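Side-chain contacts in short chain alcohol dehydrogenase-related dehydrogenase (Sinorhizobium meliloti, PDB 3TPC), which probably works as a nicotinamide-dependent oxidoreductase of the short-chain dehydrogenase/reductase family: residues Gly20-Arg25 and Gly223-Tyr228; Asn122-Ala127 and Gly143-Thr148; Thr33-Asp38 and Ala73-Glu78. All coordinates share one frame; numbering follows the deposited sequence.

Contact 1 (Gly20-Arg25 and Gly223-Tyr228); sequences GAAVTR and GRAEEY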
loop_
_atom_site.group_PDB
_atom_site.type_symbol
_atom_site.label_atom_id
_atom_site.label_comp_id
_atom_site.label_asym_id
_atom_site.label_seq_id
_atom_site.Cartn_x
_atom_site.Cartn_y
_atom_site.Cartn_z
ATOM N N GLY D 20 6.158 -16.904 -19.252
ATOM C CA GLY D 20 6.106 -18.323 -18.963
ATOM C C GLY D 20 7.201 -19.078 -19.714
ATOM O O GLY D 20 7.810 -20.016 -19.168
ATOM N N ALA D 21 7.476 -18.663 -20.954
ATOM C CA ALA D 21 8.515 -19.294 -21.746
ATOM C C ALA D 21 9.849 -19.150 -21.006
ATOM O O ALA D 21 10.557 -20.126 -20.813
ATOM C CB ALA D 21 8.604 -18.657 -23.154
ATOM N N ALA D 22 10.186 -17.951 -20.551
ATOM C CA ALA D 22 11.492 -17.807 -20.004
ATOM C C ALA D 22 11.618 -18.554 -18.677
ATOM O O ALA D 22 12.693 -19.030 -18.335
ATOM C CB ALA D 22 11.858 -16.361 -19.887
ATOM N N VAL D 23 10.506 -18.702 -17.960
ATOM C CA VAL D 23 10.483 -19.427 -16.686
ATOM C C VAL D 23 10.754 -20.918 -16.922
ATOM O O VAL D 23 11.535 -21.559 -16.184
ATOM C CB VAL D 23 9.146 -19.197 -15.914
ATOM C CG1 VAL D 23 8.953 -20.223 -14.853
ATOM C CG2 VAL D 23 9.145 -17.819 -15.267
ATOM N N THR D 24 10.102 -21.443 -17.959
ATOM C CA THR D 24 10.255 -22.821 -18.355
ATOM C C THR D 24 11.738 -23.050 -18.759
ATOM O O THR D 24 12.394 -23.984 -18.294
ATOM C CB THR D 24 9.272 -23.088 -19.463
ATOM O OG1 THR D 24 7.979 -22.747 -18.974
ATOM C CG2 THR D 24 9.259 -24.529 -19.873
ATOM N N ARG D 25 12.284 -22.135 -19.529
ATOM C CA ARG D 25 13.683 -22.210 -19.846
ATOM C C ARG D 25 14.587 -22.277 -18.613
ATOM O O ARG D 25 15.395 -23.227 -18.518
ATOM C CB ARG D 25 14.091 -21.063 -20.736
ATOM C CG ARG D 25 14.570 -21.519 -22.060
ATOM C CD ARG D 25 15.163 -20.344 -22.839
ATOM N NE ARG D 25 14.076 -19.541 -23.412
ATOM C CZ ARG D 25 13.675 -18.348 -22.957
ATOM N NH1 ARG D 25 14.286 -17.768 -21.912
ATOM N NH2 ARG D 25 12.657 -17.739 -23.565
ATOM N N GLY D 223 12.295 -4.807 -19.737
ATOM C CA GLY D 223 12.952 -5.866 -18.997
ATOM C C GLY D 223 13.070 -7.061 -19.924
ATOM O O GLY D 223 12.219 -7.249 -20.776
ATOM N N ARG D 224 14.117 -7.858 -19.760
ATOM C CA ARG D 224 14.213 -9.098 -20.492
ATOM C C ARG D 224 13.477 -10.159 -19.695
ATOM O O ARG D 224 13.605 -10.212 -18.498
ATOM C CB ARG D 224 15.670 -9.515 -20.678
ATOM C CG ARG D 224 16.526 -8.463 -21.358
ATOM C CD ARG D 224 17.913 -9.019 -21.556
ATOM N NE ARG D 224 18.744 -8.863 -20.364
ATOM C CZ ARG D 224 19.405 -7.743 -20.064
ATOM N NH1 ARG D 224 19.308 -6.689 -20.859
ATOM N NH2 ARG D 224 20.147 -7.678 -18.959
ATOM N N ALA D 225 12.740 -11.023 -20.384
ATOM C CA ALA D 225 11.997 -12.056 -19.710
ATOM C C ALA D 225 12.852 -12.901 -18.739
ATOM O O ALA D 225 12.321 -13.360 -17.737
ATOM C CB ALA D 225 11.248 -12.941 -20.716
ATOM N N GLU D 226 14.141 -13.115 -19.053
ATOM C CA GLU D 226 15.131 -13.771 -18.165
ATOM C C GLU D 226 15.240 -13.164 -16.737
ATOM O O GLU D 226 15.569 -13.887 -15.771
ATOM C CB GLU D 226 16.528 -13.811 -18.849
ATOM C CG GLU D 226 17.787 -13.806 -17.918
ATOM C CD GLU D 226 18.455 -12.395 -17.707
ATOM O OE1 GLU D 226 18.647 -11.650 -18.713
ATOM O OE2 GLU D 226 18.835 -12.056 -16.538
ATOM N N GLU D 227 15.005 -11.854 -16.623
ATOM C CA GLU D 227 15.073 -11.165 -15.309
ATOM C C GLU D 227 13.819 -11.472 -14.488
ATOM O O GLU D 227 13.896 -11.676 -13.291
ATOM C CB GLU D 227 15.330 -9.670 -15.479
ATOM C CG GLU D 227 16.616 -9.410 -16.335
ATOM C CD GLU D 227 16.770 -7.979 -16.798
ATOM O OE1 GLU D 227 15.915 -7.522 -17.588
ATOM O OE2 GLU D 227 17.720 -7.283 -16.373
ATOM N N TYR D 228 12.679 -11.606 -15.141
ATOM C CA TYR D 228 11.516 -12.142 -14.459
ATOM C C TYR D 228 11.791 -13.570 -13.934
ATOM O O TYR D 228 11.514 -13.884 -12.754
ATOM C CB TYR D 228 10.308 -12.123 -15.388
ATOM C CG TYR D 228 9.059 -12.559 -14.723
ATOM C CD1 TYR D 228 8.628 -13.872 -14.801
ATOM C CD2 TYR D 228 8.292 -11.656 -14.015
ATOM C CE1 TYR D 228 7.449 -14.269 -14.156
ATOM C CE2 TYR D 228 7.127 -12.035 -13.388
ATOM C CZ TYR D 228 6.714 -13.330 -13.448
ATOM O OH TYR D 228 5.542 -13.665 -12.796
#
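A22 and A225 meet methyl to methyl, CB to CB at 3.6 Å, where two helices lie against one another on one side of a Rossmann fold. Helix 18-29 starts in the glycine-rich TGxxxGxG motif of this family, of which G20 is the last glycine; helix 225-237 comes from the C-terminal part of the chain. A22 CB also lies beside the first turn of that second helix, 4.1 Å from the backbone N of E226, and the small alanines let the CA atoms of A22 and E226 come to 5.7 Å. The second contact is V23 against Y228. With V23 CG1 anti to the backbone N (chi1 163°), it is CG2 that turns to the aromatic ring, meeting its edge near the ring plane at 4.0 Å from Y228 CD1. The Y228 hydroxyl probably hydrogen-bonds T148 OG1, outside this contact. No hydrogen bond joins the segments. Polar groups act outside the seam: R224 NE bonds E226 OE1 in the guanidinium plane, and its NH2 forms a salt bridge with D139 of the second subunit. Within helix 18-29, G20 O is gripped twice, by T24 N on one face of its carbonyl plane and by T24 OG1, at 2.7 Å, on the other.

Contact 2 (Asn122-Ala127 and Gly143-Thr148); sequences NMIRLA and GVIVNT
I124 on helix 106-132 reaches toward strand 143-148 and brings its terminal methyl up against two side chains, I145 and N147, that project from the same side of the strand. CG1 of I124 stands anti to the carbonyl carbon (chi1 -73°), and the extended chi2 of -166° then carries CD1 away from the helix and out over the sheet. The helix follows strand 84-87 and leads back to strand 143-148, its parallel neighbour, so the contact lies inside a beta-alpha-beta crossover of the Rossmann fold.

The two isoleucines lie at a slant. The nearest part of I145 is its CG2 methyl, anti to the backbone N, which packs 3.8 Å from I124 CD1 and 3.9 Å from I124 CG1, so the methyl meets two successive carbons of the I124 chain. The longer branch of I145 also points to the helix but stays farther off, its CD1 4.2 Å from I124 CG2. Against N147 the geometry differs. I124 CD1 lies beyond the outer end of the amide, somewhat out of its plane, and spans both polar atoms: 3.6 Å to N147 ND2 and 3.8 Å to N147 OD1, with N147 CG farther at 4.1 Å.

I124 also touches L85 and N87 of strand 84-87, while N147 packs on V188 and T190 of strand 186-193. The helix flank that carries R125 turns to other partners, a salt bridge to E65 and a hydrogen bond to H104 O of the third subunit.

No hydrogen bond crosses between the segments, and all three touching residues are buried. Their union is one of van der Waals fit, and N147 OD1, buried and with no polar partner in the model, has I124 CD1 as an apolar neighbour, probably at some energetic cost.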
loop_
_atom_site.group_PDB
_atom_site.type_symbol
_atom_site.label_atom_id
_atom_site.label_comp_id
_atom_site.label_asym_id
_atom_site.label_seq_id
_atom_site.Cartn_x
_atom_site.Cartn_y
_atom_site.Cartn_z
ATOM N N ASN D 122 -7.984 -21.205 -10.397
ATOM C CA ASN D 122 -8.233 -22.584 -10.793
ATOM C C ASN D 122 -6.956 -23.414 -10.626
ATOM O O ASN D 122 -6.965 -24.428 -9.913
ATOM C CB ASN D 122 -8.654 -22.610 -12.264
ATOM C CG ASN D 122 -9.326 -23.901 -12.697
ATOM O OD1 ASN D 122 -9.348 -24.203 -13.884
ATOM N ND2 ASN D 122 -9.888 -24.631 -11.780
HETATM N N MSE D 123 -5.874 -22.988 -11.284
HETATM C CA MSE D 123 -4.548 -23.616 -11.092
HETATM C C MSE D 123 -4.111 -23.696 -9.637
HETATM O O MSE D 123 -3.530 -24.650 -9.232
HETATM C CB MSE D 123 -3.464 -22.899 -11.880
HETATM C CG MSE D 123 -3.581 -23.047 -13.414
HETATM SE SE MSE D 123 -3.798 -24.927 -13.978
HETATM C CE MSE D 123 -5.538 -24.719 -14.561
ATOM N N ILE D 124 -4.323 -22.670 -8.875
ATOM C CA ILE D 124 -3.934 -22.671 -7.505
ATOM C C ILE D 124 -4.692 -23.646 -6.644
ATOM O O ILE D 124 -4.142 -24.357 -5.872
ATOM C CB ILE D 124 -4.076 -21.275 -6.920
ATOM C CG1 ILE D 124 -2.996 -20.367 -7.441
ATOM C CG2 ILE D 124 -4.008 -21.299 -5.486
ATOM C CD1 ILE D 124 -2.878 -19.155 -6.696
ATOM N N ARG D 125 -5.980 -23.684 -6.801
ATOM C CA ARG D 125 -6.703 -24.631 -6.035
ATOM C C ARG D 125 -6.368 -26.085 -6.363
ATOM O O ARG D 125 -6.282 -26.910 -5.502
ATOM C CB ARG D 125 -8.185 -24.356 -6.069
ATOM C CG ARG D 125 -8.876 -24.979 -7.158
ATOM C CD ARG D 125 -10.036 -24.205 -7.595
ATOM N NE ARG D 125 -10.430 -24.777 -8.841
ATOM C CZ ARG D 125 -11.287 -25.764 -8.986
ATOM N NH1 ARG D 125 -11.907 -26.261 -7.967
ATOM N NH2 ARG D 125 -11.505 -26.237 -10.161
ATOM N N LEU D 126 -6.228 -26.390 -7.626
ATOM C CA LEU D 126 -5.827 -27.716 -8.018
ATOM C C LEU D 126 -4.401 -28.163 -7.781
ATOM O O LEU D 126 -4.178 -29.219 -7.305
ATOM C CB LEU D 126 -6.314 -28.048 -9.408
ATOM C CG LEU D 126 -7.824 -28.029 -9.578
ATOM C CD1 LEU D 126 -8.157 -28.278 -10.972
ATOM C CD2 LEU D 126 -8.510 -28.979 -8.733
ATOM N N ALA D 127 -3.444 -27.316 -8.072
ATOM C CA ALA D 127 -2.054 -27.596 -7.720
ATOM C C ALA D 127 -1.854 -27.757 -6.227
ATOM O O ALA D 127 -1.079 -28.583 -5.772
ATOM C CB ALA D 127 -1.171 -26.499 -8.222
ATOM N N GLY D 143 5.355 -26.834 -1.244
ATOM C CA GLY D 143 5.215 -26.105 -2.527
ATOM C C GLY D 143 5.552 -24.641 -2.531
ATOM O O GLY D 143 5.675 -24.018 -1.477
ATOM N N VAL D 144 5.733 -24.102 -3.730
ATOM C CA VAL D 144 5.877 -22.672 -3.989
ATOM C C VAL D 144 4.935 -22.347 -5.144
ATOM O O VAL D 144 5.001 -22.983 -6.226
ATOM C CB VAL D 144 7.227 -22.319 -4.587
ATOM C CG1 VAL D 144 7.553 -20.812 -4.415
ATOM C CG2 VAL D 144 8.253 -23.167 -4.022
ATOM N N ILE D 145 4.102 -21.350 -4.928
ATOM C CA ILE D 145 3.255 -20.858 -5.967
ATOM C C ILE D 145 3.707 -19.409 -6.178
ATOM O O ILE D 145 3.705 -18.629 -5.251
ATOM C CB ILE D 145 1.763 -20.951 -5.510
ATOM C CG1 ILE D 145 1.389 -22.431 -5.323
ATOM C CG2 ILE D 145 0.820 -20.202 -6.484
ATOM C CD1 ILE D 145 -0.089 -22.739 -4.781
ATOM N N VAL D 146 4.124 -19.085 -7.395
ATOM C CA VAL D 146 4.394 -17.732 -7.750
ATOM C C VAL D 146 3.337 -17.274 -8.738
ATOM O O VAL D 146 3.117 -17.920 -9.809
ATOM C CB VAL D 146 5.784 -17.583 -8.425
ATOM C CG1 VAL D 146 6.104 -16.144 -8.633
ATOM C CG2 VAL D 146 6.863 -18.221 -7.552
ATOM N N ASN D 147 2.711 -16.139 -8.436
ATOM C CA ASN D 147 1.774 -15.582 -9.400
ATOM C C ASN D 147 2.308 -14.368 -10.138
ATOM O O ASN D 147 3.195 -13.646 -9.657
ATOM C CB ASN D 147 0.461 -15.263 -8.732
ATOM C CG ASN D 147 -0.104 -16.447 -7.961
ATOM O OD1 ASN D 147 -0.398 -16.335 -6.781
ATOM N ND2 ASN D 147 -0.242 -17.565 -8.601
ATOM N N THR D 148 1.718 -14.117 -11.293
ATOM C CA THR D 148 2.118 -12.977 -12.065
ATOM C C THR D 148 0.993 -12.003 -12.075
ATOM O O THR D 148 -0.056 -12.276 -12.654
ATOM C CB THR D 148 2.463 -13.371 -13.532
ATOM O OG1 THR D 148 3.479 -14.391 -13.512
ATOM C CG2 THR D 148 2.958 -12.181 -14.246
#

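Contact 3 (Thr33-Asp38 and Ala73-Glu78); sequences TVLGLD and AFAKQE
L35 turns its forked end to two neighbouring residues of helix 65-79, one methyl to each, CD2 to A75 and CD1 to F74, and so joins strand 33-38 of the Rossmann sheet to that helix. The helix runs from edge strand 56-59 to strand 84-87 and passes over the first two strands of the fold.

The tight part is the inner prong. L35 holds CG anti to its backbone N (chi1 -180°), which carries the fork away from the strand toward helix 65-79, and chi2 of 52° turns the fork so that CD2 faces A75 and CD1 faces F74. CD2 meets A75 CB at 3.6 Å, a methyl-to-methyl contact between two buried residues. With only a methyl on A75, the CA atoms of L35 and A75 come to 7.2 Å. L37, two residues along the strand, continues the same apolar surface by packing on A71 one turn earlier in the helix.

The other prong leads to the solvent side. L35 CD1 approaches the F74 ring obliquely, 3.7 Å from F74 CE1, and L35 CD2 adds a contact of 3.9 Å with F74 CD1. The CD1-CE1 side of the ring thus touches both methyls of L35, though F74 itself is exposed. K76 beyond it is also exposed, and the Q77 and E78 side chains are modelled no farther than CB, consistent with mobility.

No hydrogen bond crosses this contact, and no other chain of the assembly touches either segment. On the F74 ring one further neighbour comes from the next helical turn, E78 CB, which sits 4.2 Å above the ring plane and offset toward its rim.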
loop_
_atom_site.group_PDB
_atom_site.type_symbol
_atom_site.label_atom_id
_atom_site.label_comp_id
_atom_site.label_asym_id
_atom_site.label_seq_id
_atom_site.Cartn_x
_atom_site.Cartn_y
_atom_site.Cartn_z
ATOM N N THR D 33 11.972 -30.866 -13.754
ATOM C CA THR D 33 10.953 -31.389 -14.642
ATOM C C THR D 33 9.844 -30.326 -14.841
ATOM O O THR D 33 9.286 -29.802 -13.875
ATOM C CB THR D 33 10.378 -32.687 -14.028
ATOM O OG1 THR D 33 11.420 -33.661 -13.953
ATOM C CG2 THR D 33 9.252 -33.231 -14.834
ATOM N N VAL D 34 9.503 -30.010 -16.082
ATOM C CA VAL D 34 8.549 -28.922 -16.309
ATOM C C VAL D 34 7.321 -29.356 -17.130
ATOM O O VAL D 34 7.453 -29.938 -18.192
ATOM C CB VAL D 34 9.257 -27.654 -16.895
ATOM C CG1 VAL D 34 8.260 -26.547 -17.226
ATOM C CG2 VAL D 34 10.293 -27.112 -15.923
ATOM N N LEU D 35 6.129 -29.068 -16.605
ATOM C CA LEU D 35 4.894 -29.232 -17.340
ATOM C C LEU D 35 4.469 -27.862 -17.872
ATOM O O LEU D 35 4.007 -27.004 -17.128
ATOM C CB LEU D 35 3.796 -29.863 -16.468
ATOM C CG LEU D 35 2.467 -30.068 -17.209
ATOM C CD1 LEU D 35 2.601 -30.823 -18.560
ATOM C CD2 LEU D 35 1.425 -30.747 -16.334
ATOM N N GLY D 36 4.654 -27.667 -19.169
ATOM C CA GLY D 36 4.340 -26.409 -19.787
ATOM C C GLY D 36 2.930 -26.397 -20.321
ATOM O O GLY D 36 2.631 -27.082 -21.292
ATOM N N LEU D 37 2.054 -25.621 -19.693
ATOM C CA LEU D 37 0.669 -25.440 -20.177
ATOM C C LEU D 37 0.538 -24.141 -20.933
ATOM O O LEU D 37 1.187 -23.147 -20.559
ATOM C CB LEU D 37 -0.314 -25.439 -19.018
ATOM C CG LEU D 37 -0.279 -26.710 -18.186
ATOM C CD1 LEU D 37 -1.187 -26.578 -17.022
ATOM C CD2 LEU D 37 -0.719 -27.890 -19.046
ATOM N N ASP D 38 -0.275 -24.174 -21.996
ATOM C CA ASP D 38 -0.704 -23.015 -22.792
ATOM C C ASP D 38 -1.741 -23.446 -23.837
ATOM O O ASP D 38 -2.119 -24.622 -23.890
ATOM C CB ASP D 38 0.453 -22.305 -23.476
ATOM C CG ASP D 38 0.221 -20.776 -23.608
ATOM O OD1 ASP D 38 -0.932 -20.345 -23.859
ATOM O OD2 ASP D 38 1.207 -20.003 -23.469
ATOM N N ALA D 73 -3.805 -34.375 -12.841
ATOM C CA ALA D 73 -3.765 -35.854 -12.956
ATOM C C ALA D 73 -2.561 -36.308 -13.797
ATOM O O ALA D 73 -1.807 -37.208 -13.387
ATOM C CB ALA D 73 -5.073 -36.405 -13.554
ATOM N N PHE D 74 -2.385 -35.662 -14.957
ATOM C CA PHE D 74 -1.318 -35.995 -15.879
ATOM C C PHE D 74 -0.001 -35.938 -15.157
ATOM O O PHE D 74 0.700 -36.932 -15.088
ATOM C CB PHE D 74 -1.299 -35.024 -17.046
ATOM C CG PHE D 74 -0.064 -35.112 -17.882
ATOM C CD1 PHE D 74 1.089 -34.412 -17.522
ATOM C CD2 PHE D 74 -0.050 -35.882 -19.045
ATOM C CE1 PHE D 74 2.232 -34.485 -18.291
ATOM C CE2 PHE D 74 1.105 -35.957 -19.836
ATOM C CZ PHE D 74 2.247 -35.259 -19.452
ATOM N N ALA D 75 0.324 -34.769 -14.618
ATOM C CA ALA D 75 1.572 -34.574 -13.883
ATOM C C ALA D 75 1.649 -35.342 -12.563
ATOM O O ALA D 75 2.740 -35.616 -12.088
ATOM C CB ALA D 75 1.856 -33.075 -13.655
ATOM N N LYS D 76 0.524 -35.694 -11.957
ATOM C CA LYS D 76 0.596 -36.602 -10.815
ATOM C C LYS D 76 1.009 -38.013 -11.272
ATOM O O LYS D 76 2.046 -38.524 -10.815
ATOM C CB LYS D 76 -0.688 -36.621 -10.002
ATOM C CG LYS D 76 -0.435 -36.551 -8.520
ATOM C CD LYS D 76 -0.637 -37.883 -7.838
ATOM C CE LYS D 76 -2.133 -38.184 -7.605
ATOM N NZ LYS D 76 -2.789 -37.210 -6.669
ATOM N N GLN D 77 0.240 -38.625 -12.178
ATOM C CA GLN D 77 0.640 -39.912 -12.769
ATOM C C GLN D 77 2.068 -39.884 -13.389
ATOM O O GLN D 77 2.935 -40.658 -12.953
ATOM C CB GLN D 77 -0.415 -40.444 -13.752
ATOM N N GLU D 78 2.328 -38.976 -14.334
ATOM C CA GLU D 78 3.630 -38.910 -15.052
ATOM C C GLU D 78 4.877 -38.665 -14.197
ATOM O O GLU D 78 5.886 -39.357 -14.385
ATOM C CB GLU D 78 3.627 -37.879 -16.195
#

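How the contacts relate
The three contacts clothe both sides of one parallel sheet. Contact 1 lies on one side; contacts 2 and 3 share the other, with centres about 13 Å apart and no touch between them. Strand 33-38 links contacts 1 and 3: V34 CG1 packs 3.5 Å from T24 CG2 on one face, while L35 serves contact 3 on the other. Y228 OH reaches T148 OG1 of contact 2 in a probable hydrogen bond. The centres of contacts 3 and 2 lie about 19 and 18 Å from that of contact 1. Cofactor binding in this family occurs at the C-terminal strand ends: D38, closing strand 33-38, bonds S16 N in the glycine-rich loop, and T148 O receives K167 NZ, the lysine of the family's YxxxK pattern.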